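Local coordinates for protein TCR alpha chain (Gallus gallus, PDB 6LIR) that forms the alpha half of the chicken alpha-beta T-cell receptor, which probably recognises antigen presented by MHC molecules, at residues A[9-12]-A[13-16]. Sequence-based numbering, arbitrary orientation.
Sequences ETSE and GTGI
The flat groups here are peptide units: the hydroxyl of T10 reaches the carbonyl of T14 from above its plane (40° out of it), OG1 to O 2.6 Å. CD1 of I16 sits over the face of the E9 peptide group, 3.4 Å from its O. T14 closes a type II beta turn, S11 to T14, in the V-set immunoglobulin domain, and I16 lies beyond it; the turn leads from strand 7-11 of one sheet towards strand 16-21 of the other. The turn is closed by T14 N donating to S11 O over 2.9 Å. G13 takes the positive phi (83°) of the third turn position, where a CB would collide with E12 O. T10 points OG1 away from its own backbone N (chi1 -168°), which brings the hydroxyl to the turn and sets its CG2 4.0 Å from CG2 of I16. Beyond the segments, T10 also touches P77 and V107, and I16 touches L105. Replacing T10 with a valine would probably leave the T14 carbonyl without its hydroxyl donor and the turn less firmly tied to the strand. T14 OG1 donates to S11 OG at 2.8 Å.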
ATOM      1  N   GLU A   9       3.662   6.637 -14.898  1.00 45.15           N
ATOM      2  CA  GLU A   9       3.459   5.272 -15.353  1.00 47.51           C
ATOM      3  C   GLU A   9       4.470   4.940 -16.438  1.00 47.58           C
ATOM      4  O   GLU A   9       4.864   5.795 -17.235  1.00 42.00           O
ATOM      5  CB  GLU A   9       2.027   5.060 -15.876  1.00 50.48           C
ATOM      6  CG  GLU A   9       1.734   5.777 -17.187  1.00 64.92           C
ATOM      7  CD  GLU A   9       0.356   5.462 -17.743  1.00 76.43           C
ATOM      8  OE1 GLU A   9      -0.506   6.367 -17.746  1.00 82.78           O
ATOM      9  OE2 GLU A   9       0.137   4.313 -18.182  1.00 76.08           O
ATOM     10  N   THR A  10       4.881   3.678 -16.460  1.00 39.08           N
ATOM     11  CA  THR A  10       5.870   3.204 -17.414  1.00 41.03           C
ATOM     12  C   THR A  10       5.702   1.702 -17.568  1.00 40.22           C
ATOM     13  O   THR A  10       5.147   1.027 -16.698  1.00 39.87           O
ATOM     14  CB  THR A  10       7.300   3.543 -16.976  1.00 38.41           C
ATOM     15  OG1 THR A  10       8.203   3.307 -18.063  1.00 38.65           O
ATOM     16  CG2 THR A  10       7.716   2.685 -15.791  1.00 36.35           C
ATOM     17  N   SER A  11       6.171   1.192 -18.696  1.00 40.94           N
ATOM     18  CA  SER A  11       6.173  -0.242 -18.919  1.00 46.09           C
ATOM     19  C   SER A  11       7.470  -0.834 -18.388  1.00 43.16           C
ATOM     20  O   SER A  11       8.500  -0.157 -18.315  1.00 40.28           O
ATOM     21  CB  SER A  11       6.012  -0.567 -20.405  1.00 42.98           C
ATOM     22  OG  SER A  11       7.198  -0.268 -21.119  1.00 53.49           O
ATOM     23  N   GLU A  12       7.404  -2.108 -18.010  1.00 39.83           N
ATOM     24  CA  GLU A  12       8.562  -2.825 -17.496  1.00 42.14           C
ATOM     25  C   GLU A  12       9.740  -2.706 -18.454  1.00 42.21           C
ATOM     26  O   GLU A  12       9.597  -2.899 -19.663  1.00 42.18           O
ATOM     27  CB  GLU A  12       8.206  -4.297 -17.279  1.00 44.76           C
ATOM     28  CG  GLU A  12       9.129  -5.034 -16.328  1.00 42.67           C
ATOM     29  CD  GLU A  12       8.501  -6.307 -15.790  1.00 57.41           C
ATOM     30  OE1 GLU A  12       7.594  -6.847 -16.460  1.00 53.74           O
ATOM     31  OE2 GLU A  12       8.908  -6.762 -14.698  1.00 60.28           O
ATOM     32  N   GLY A  13      10.896  -2.322 -17.913  1.00 47.07           N
ATOM     33  CA  GLY A  13      12.096  -2.144 -18.701  1.00 41.65           C
ATOM     34  C   GLY A  13      12.226  -0.809 -19.403  1.00 39.08           C
ATOM     35  O   GLY A  13      13.313  -0.504 -19.913  1.00 42.89           O
ATOM     36  N   THR A  14      11.174   0.003 -19.441  1.00 33.11           N
ATOM     37  CA  THR A  14      11.233   1.329 -20.039  1.00 38.03           C
ATOM     38  C   THR A  14      11.518   2.352 -18.941  1.00 37.21           C
ATOM     39  O   THR A  14      10.700   2.540 -18.033  1.00 38.95           O
ATOM     40  CB  THR A  14       9.929   1.656 -20.766  1.00 39.59           C
ATOM     41  OG1 THR A  14       9.740   0.740 -21.854  1.00 45.66           O
ATOM     42  CG2 THR A  14       9.967   3.066 -21.314  1.00 41.09           C
ATOM     43  N   GLY A  15      12.683   2.995 -19.022  1.00 34.37           N
ATOM     44  CA  GLY A  15      13.075   3.966 -18.016  1.00 30.91           C
ATOM     45  C   GLY A  15      12.095   5.120 -17.896  1.00 34.25           C
ATOM     46  O   GLY A  15      11.372   5.463 -18.831  1.00 33.96           O
ATOM     47  N   ILE A  16      12.085   5.741 -16.715  1.00 36.11           N
ATOM     48  CA  ILE A  16      11.195   6.872 -16.473  1.00 30.84           C
ATOM     49  C   ILE A  16      11.866   7.857 -15.524  1.00 35.68           C
ATOM     50  O   ILE A  16      12.593   7.475 -14.600  1.00 29.86           O
ATOM     51  CB  ILE A  16       9.825   6.417 -15.927  1.00 39.91           C
ATOM     52  CG1 ILE A  16       8.846   7.597 -15.912  1.00 37.51           C
ATOM     53  CG2 ILE A  16       9.970   5.788 -14.543  1.00 34.87           C
ATOM     54  CD1 ILE A  16       7.419   7.220 -15.599  1.00 42.34           C
TER